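Local coordinates for protein catalase-3 (Neurospora crassa, PDB 4AJ9) that breaks down hydrogen peroxide to oxygen and water at a heme iron, which probably protects the fungal cell from peroxide damage, at residues F448-T453 with Y510-V515; A274-D279 with K295-E300. One frame throughout, in Å; residues are numbered along the deposited sequence.

Interaction 1 (F448-T453 with Y510-V515)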
loop_
_atom_site.group_PDB
_atom_site.type_symbol
_atom_site.label_atom_id
_atom_site.label_comp_id
_atom_site.label_asym_id
_atom_site.label_seq_id
_atom_site.Cartn_x
_atom_site.Cartn_y
_atom_site.Cartn_z
ATOM N N PHE C 448 24.031 -23.823 31.113
ATOM C CA PHE C 448 23.379 -22.623 31.615
ATOM C C PHE C 448 22.691 -22.892 32.953
ATOM O O PHE C 448 22.883 -22.159 33.924
ATOM C CB PHE C 448 22.383 -22.093 30.580
ATOM C CG PHE C 448 21.501 -21.001 31.094
ATOM C CD1 PHE C 448 21.991 -19.710 31.245
ATOM C CD2 PHE C 448 20.169 -21.260 31.401
ATOM C CE1 PHE C 448 21.177 -18.695 31.712
ATOM C CE2 PHE C 448 19.346 -20.253 31.867
ATOM C CZ PHE C 448 19.845 -18.971 32.029
ATOM N N PHE C 449 21.910 -23.961 33.006
ATOM C CA PHE C 449 21.232 -24.330 34.239
ATOM C C PHE C 449 22.233 -24.558 35.391
ATOM O O PHE C 449 22.017 -24.086 36.515
ATOM C CB PHE C 449 20.353 -25.560 34.017
ATOM C CG PHE C 449 19.540 -25.937 35.220
ATOM C CD1 PHE C 449 18.329 -25.326 35.471
ATOM C CD2 PHE C 449 19.999 -26.898 36.110
ATOM C CE1 PHE C 449 17.577 -25.668 36.593
ATOM C CE2 PHE C 449 19.254 -27.244 37.230
ATOM C CZ PHE C 449 18.044 -26.628 37.470
ATOM N N ASN C 450 23.320 -25.281 35.116
ATOM C CA ASN C 450 24.362 -25.489 36.123
ATOM C C ASN C 450 24.915 -24.196 36.686
ATOM O O ASN C 450 25.447 -24.176 37.791
ATOM C CB ASN C 450 25.556 -26.261 35.548
ATOM C CG ASN C 450 25.242 -27.697 35.269
ATOM O OD1 ASN C 450 24.234 -28.222 35.733
ATOM N ND2 ASN C 450 26.102 -28.351 34.485
ATOM N N SER C 451 24.834 -23.121 35.906
ATOM C CA SER C 451 25.562 -21.897 36.223
ATOM C C SER C 451 24.695 -20.889 36.969
ATOM O O SER C 451 25.099 -19.753 37.176
ATOM C CB SER C 451 26.129 -21.270 34.945
ATOM O OG SER C 451 26.993 -22.180 34.275
ATOM N N LEU C 452 23.496 -21.309 37.365
ATOM C CA LEU C 452 22.597 -20.444 38.121
ATOM C C LEU C 452 22.626 -20.819 39.601
ATOM O O LEU C 452 22.947 -21.961 39.950
ATOM C CB LEU C 452 21.165 -20.575 37.592
ATOM C CG LEU C 452 20.914 -20.293 36.111
ATOM C CD1 LEU C 452 19.494 -20.688 35.730
ATOM C CD2 LEU C 452 21.170 -18.831 35.773
ATOM N N THR C 453 22.282 -19.866 40.466
ATOM C CA THR C 453 22.154 -20.147 41.894
ATOM C C THR C 453 20.997 -21.115 42.144
ATOM O O THR C 453 20.139 -21.313 41.274
ATOM C CB THR C 453 21.932 -18.863 42.731
ATOM O OG1 THR C 453 20.586 -18.406 42.567
ATOM C CG2 THR C 453 22.894 -17.768 42.315
ATOM N N TYR C 510 24.144 -36.299 27.378
ATOM C CA TYR C 510 24.592 -34.915 27.385
ATOM C C TYR C 510 24.828 -34.327 28.785
ATOM O O TYR C 510 25.241 -33.187 28.905
ATOM C CB TYR C 510 23.624 -34.043 26.562
ATOM C CG TYR C 510 23.510 -34.458 25.102
ATOM C CD1 TYR C 510 24.363 -33.931 24.142
ATOM C CD2 TYR C 510 22.547 -35.364 24.690
ATOM C CE1 TYR C 510 24.268 -34.299 22.817
ATOM C CE2 TYR C 510 22.448 -35.752 23.364
ATOM C CZ TYR C 510 23.314 -35.214 22.432
ATOM O OH TYR C 510 23.221 -35.579 21.107
ATOM N N TYR C 511 24.582 -35.100 29.843
ATOM C CA TYR C 511 24.744 -34.570 31.200
ATOM C C TYR C 511 26.201 -34.176 31.461
ATOM O O TYR C 511 27.118 -34.815 30.969
ATOM C CB TYR C 511 24.330 -35.590 32.266
ATOM C CG TYR C 511 22.893 -36.062 32.242
ATOM C CD1 TYR C 511 21.927 -35.442 31.447
ATOM C CD2 TYR C 511 22.497 -37.132 33.033
ATOM C CE1 TYR C 511 20.615 -35.898 31.436
ATOM C CE2 TYR C 511 21.193 -37.586 33.032
ATOM C CZ TYR C 511 20.256 -36.973 32.234
ATOM O OH TYR C 511 18.960 -37.454 32.247
ATOM N N HIS C 512 26.404 -33.123 32.241
ATOM C CA HIS C 512 27.746 -32.715 32.637
ATOM C C HIS C 512 27.590 -31.742 33.787
ATOM O O HIS C 512 26.474 -31.301 34.072
ATOM C CB HIS C 512 28.486 -32.061 31.467
ATOM C CG HIS C 512 27.942 -30.719 31.076
ATOM N ND1 HIS C 512 28.326 -29.550 31.698
ATOM C CD2 HIS C 512 27.048 -30.361 30.121
ATOM C CE1 HIS C 512 27.691 -28.529 31.145
ATOM N NE2 HIS C 512 26.909 -28.994 30.186
ATOM N N ASN C 513 28.698 -31.405 34.443
ATOM C CA ASN C 513 28.672 -30.525 35.614
ATOM C C ASN C 513 29.391 -29.201 35.397
ATOM O O ASN C 513 29.688 -28.487 36.352
ATOM C CB ASN C 513 29.314 -31.230 36.808
ATOM C CG ASN C 513 28.720 -32.593 37.052
ATOM O OD1 ASN C 513 27.501 -32.751 37.056
ATOM N ND2 ASN C 513 29.574 -33.593 37.228
ATOM N N ASN C 514 29.688 -28.875 34.147
ATOM C CA ASN C 514 30.410 -27.635 33.867
ATOM C C ASN C 514 29.605 -26.372 34.199
ATOM O O ASN C 514 28.379 -26.349 34.091
ATOM C CB ASN C 514 30.905 -27.624 32.419
ATOM C CG ASN C 514 32.013 -28.638 32.182
ATOM O OD1 ASN C 514 32.986 -28.687 32.933
ATOM N ND2 ASN C 514 31.863 -29.462 31.153
ATOM N N VAL C 515 30.304 -25.329 34.626
ATOM C CA VAL C 515 29.666 -24.060 34.942
ATOM C C VAL C 515 30.414 -22.954 34.211
ATOM O O VAL C 515 31.582 -23.113 33.868
ATOM C CB VAL C 515 29.726 -23.767 36.441
ATOM C CG1 VAL C 515 28.962 -24.831 37.226
ATOM C CG2 VAL C 515 31.170 -23.703 36.898
HETATM O O HOH W 1 25.540 -30.742 37.481
#

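Interaction 2 (A274-D279 with K295-E300)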
loop_
_atom_site.group_PDB
_atom_site.type_symbol
_atom_site.label_atom_id
_atom_site.label_comp_id
_atom_site.label_asym_id
_atom_site.label_seq_id
_atom_site.Cartn_x
_atom_site.Cartn_y
_atom_site.Cartn_z
ATOM N N ALA C 274 31.256 -4.529 24.523
ATOM C CA ALA C 274 32.392 -5.423 24.668
ATOM C C ALA C 274 32.325 -6.475 23.580
ATOM O O ALA C 274 31.249 -6.740 23.029
ATOM C CB ALA C 274 32.384 -6.072 26.043
ATOM N N VAL C 275 33.470 -7.068 23.266
ATOM C CA VAL C 275 33.532 -8.112 22.247
ATOM C C VAL C 275 34.321 -9.320 22.735
ATOM O O VAL C 275 35.243 -9.205 23.547
ATOM C CB VAL C 275 34.222 -7.620 20.957
ATOM C CG1 VAL C 275 33.336 -6.603 20.211
ATOM C CG2 VAL C 275 35.592 -7.034 21.276
ATOM N N GLN C 276 33.951 -10.483 22.231
ATOM C CA GLN C 276 34.838 -11.629 22.300
ATOM C C GLN C 276 35.459 -11.716 20.919
ATOM O O GLN C 276 34.769 -11.535 19.929
ATOM C CB GLN C 276 34.052 -12.893 22.629
ATOM C CG GLN C 276 33.495 -12.893 24.050
ATOM C CD GLN C 276 32.642 -14.114 24.338
ATOM O OE1 GLN C 276 31.506 -14.217 23.868
ATOM N NE2 GLN C 276 33.184 -15.046 25.118
ATOM N N LEU C 277 36.761 -11.965 20.853
ATOM C CA LEU C 277 37.450 -12.036 19.574
ATOM C C LEU C 277 38.046 -13.431 19.376
ATOM O O LEU C 277 38.752 -13.936 20.245
ATOM C CB LEU C 277 38.530 -10.948 19.498
ATOM C CG LEU C 277 37.962 -9.523 19.548
ATOM C CD1 LEU C 277 39.035 -8.444 19.713
ATOM C CD2 LEU C 277 37.131 -9.270 18.294
ATOM N N ILE C 278 37.740 -14.066 18.246
ATOM C CA ILE C 278 38.229 -15.420 17.997
ATOM C C ILE C 278 38.979 -15.512 16.662
ATOM O O ILE C 278 38.536 -14.966 15.653
ATOM C CB ILE C 278 37.079 -16.466 18.033
ATOM C CG1 ILE C 278 36.209 -16.296 19.288
ATOM C CG2 ILE C 278 37.646 -17.894 17.995
ATOM C CD1 ILE C 278 35.095 -15.273 19.159
ATOM N N ASP C 279 40.124 -16.190 16.666
ATOM C CA ASP C 279 40.862 -16.466 15.429
ATOM C C ASP C 279 39.981 -17.211 14.427
ATOM O O ASP C 279 39.219 -18.099 14.802
ATOM C CB ASP C 279 42.083 -17.342 15.719
ATOM C CG ASP C 279 43.135 -16.631 16.557
ATOM O OD1 ASP C 279 43.176 -15.378 16.541
ATOM O OD2 ASP C 279 43.930 -17.341 17.211
ATOM N N LYS C 295 24.392 -21.446 20.350
ATOM C CA LYS C 295 25.497 -21.621 21.285
ATOM C C LYS C 295 26.093 -20.263 21.633
ATOM O O LYS C 295 26.133 -19.372 20.786
ATOM C CB LYS C 295 26.595 -22.492 20.671
ATOM C CG LYS C 295 26.134 -23.814 20.058
ATOM C CD LYS C 295 25.956 -24.894 21.106
ATOM C CE LYS C 295 25.659 -26.249 20.458
ATOM N NZ LYS C 295 24.486 -26.195 19.542
ATOM N N PHE C 296 26.534 -20.101 22.879
ATOM C CA PHE C 296 27.367 -18.956 23.250
ATOM C C PHE C 296 28.791 -19.401 23.592
ATOM O O PHE C 296 29.034 -20.575 23.832
ATOM C CB PHE C 296 26.750 -18.106 24.381
ATOM C CG PHE C 296 26.670 -18.801 25.719
ATOM C CD1 PHE C 296 27.751 -18.790 26.591
ATOM C CD2 PHE C 296 25.506 -19.445 26.113
ATOM C CE1 PHE C 296 27.678 -19.424 27.819
ATOM C CE2 PHE C 296 25.421 -20.083 27.333
ATOM C CZ PHE C 296 26.508 -20.077 28.194
ATOM N N LEU C 297 29.730 -18.461 23.585
ATOM C CA LEU C 297 31.121 -18.771 23.892
ATOM C C LEU C 297 31.419 -18.470 25.357
ATOM O O LEU C 297 31.427 -17.306 25.759
ATOM C CB LEU C 297 32.049 -17.956 22.988
ATOM C CG LEU C 297 33.556 -18.194 23.123
ATOM C CD1 LEU C 297 33.903 -19.619 22.775
ATOM C CD2 LEU C 297 34.317 -17.232 22.226
ATOM N N PRO C 298 31.660 -19.516 26.166
ATOM C CA PRO C 298 31.978 -19.288 27.579
ATOM C C PRO C 298 33.076 -18.242 27.739
ATOM O O PRO C 298 34.056 -18.265 26.998
ATOM C CB PRO C 298 32.459 -20.660 28.042
ATOM C CG PRO C 298 31.656 -21.605 27.210
ATOM C CD PRO C 298 31.536 -20.953 25.855
ATOM N N GLU C 299 32.906 -17.321 28.681
ATOM C CA GLU C 299 33.870 -16.247 28.871
ATOM C C GLU C 299 35.213 -16.755 29.377
ATOM O O GLU C 299 36.214 -16.050 29.300
ATOM C CB GLU C 299 33.311 -15.187 29.818
ATOM C CG GLU C 299 32.255 -14.320 29.142
ATOM C CD GLU C 299 31.626 -13.331 30.072
ATOM O OE1 GLU C 299 32.361 -12.733 30.888
ATOM O OE2 GLU C 299 30.390 -13.158 29.981
ATOM N N GLU C 300 35.226 -17.980 29.888
ATOM C CA GLU C 300 36.466 -18.597 30.344
ATOM C C GLU C 300 37.399 -18.828 29.167
ATOM O O GLU C 300 38.616 -18.835 29.328
ATOM C CB GLU C 300 36.192 -19.930 31.055
ATOM C CG GLU C 300 35.565 -19.801 32.435
ATOM C CD GLU C 300 34.061 -19.575 32.393
ATOM O OE1 GLU C 300 33.434 -19.878 31.360
ATOM O OE2 GLU C 300 33.505 -19.096 33.403
HETATM O O HOH W 2 29.395 -15.627 23.540
#

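Interaction 1 (F448-T453 with Y510-V515)
Asn450 carries the polar part of this contact, because its ND2 gives both of its bonds to backbone carbonyls of the chain segment 510-515. Asn450 ND2 lies 3.0 Å from His512 O and 3.1 Å from Asn514 O, with N-H...O angles of 154° and 155°. Both oxygens lie close to the amide plane, so two carbonyls two residues apart share one planar nitrogen. The nitrogen sits above the carbonyl plane of His512 and is tilted less far from that of Asn514. At the other end of the amide, OD1 accepts from Arg446 NE, which, with the two ND2 bonds, should hold the amide against a flip. A water donates to Asn513 OD1 at 2.8 Å and makes a weak bond to Asn450 OD1. An alanine here would remove the amide and would probably leave His512 O, Asn514 O and Arg446 NE without this partner, letting the turn shift.

Inside 510-515 the turn is braced by its own imidazole: Asn514 N donates to His512 ND1 at 2.9 Å, in the ring plane. His512 NE2 pairs with Thr443 O, consistent with a proton on NE2 and none on ND1.

Van der Waals contacts close the other flank. The CG1 branch of Val515 touches Asn450 O at 3.6 Å. Ser451 OG, anti to its carbonyl carbon (chi1 -58°), comes to 3.3 Å from Val515 CA; its hydrogen bonds go to Leu447 O and Thr516 N.

With three exposed residues among the six that touch, this is a surface contact. It pins to the C-terminal end of helix 443-450 the irregular linker that, in long catalases, runs from the helical region to the flavodoxin-like C-terminal domain.

Interaction 2 (A274-D279 with K295-E300)
The flat carboxamide of Gln276 meets Leu297 on one face and at one edge. Leu297 CB and CG lie under that face, CB between the two ends of the amide and CG toward the nitrogen, within 3.7 Å of Gln276 NE2. Over the opposite face, Glu299 CG is more distant, 4.2 Å from the same NE2. At the edge, Leu297 O lies almost in the amide plane, 2.9 Å from Gln276 NE2, and the N-H...O angle of 171° makes this bond nearly straight. The donor nevertheless stands well above the plane of the Leu297 carbonyl.

Gln276 belongs to strand 270-278 of the antiparallel beta-barrel of heme catalases, where this strand pairs with 223-232 and 305-314. The segment 295-300 is part of the irregular connection leading to 305-314. Gln276 CD is anti to its CA (chi2 176°), and this extended chain carries the amide off the strand to the connection.

The buried amide is well supplied with partners. NE2 also donates to Ala302 O, further along the same connection, and OE1 accepts from His229 NE2 on the neighbouring strand as well as from a water. These bonds at both ends should hold the amide in a single orientation.

Two residues on, Ile278 and Leu297 meet tip to tip. Leu297 CG is anti to its backbone N (chi1 -177°), and CD2 beyond it touches Ile278 CG1 at 3.6 Å and Ile278 CD1 at 3.7 Å, an apolar patch beside the amide. The bridging water donates to Gln276 OE1 at 2.6 Å and accepts from Leu297 N at 2.9 Å, so both the N-H and the C=O of Leu297 are tied to one glutamine.

Followed from the N terminus, the chain first meets interaction 2, where strand 270-278 and segment 295-300 close a connection whose 15 intervening residues contain no helix or strand. Interaction 1 comes later and closes a longer excursion: 40 of the 56 residues between 448-453 and 510-515 are helical, in 454-468, 474-487 and 489-499. The two are therefore in series, neither nested nor crossing. The centres of interactions 1 and 2 are about 18 Å apart, and the nearest atoms of interactions 1 and 2 about 4 Å. Neighbours join them: Phe296 packs on Leu447 of helix 443-450, and Glu300 bonds to Thr516 and Arg517, just past 510-515. Together they tie a barrel strand and the connection after it, the helical region and the linker.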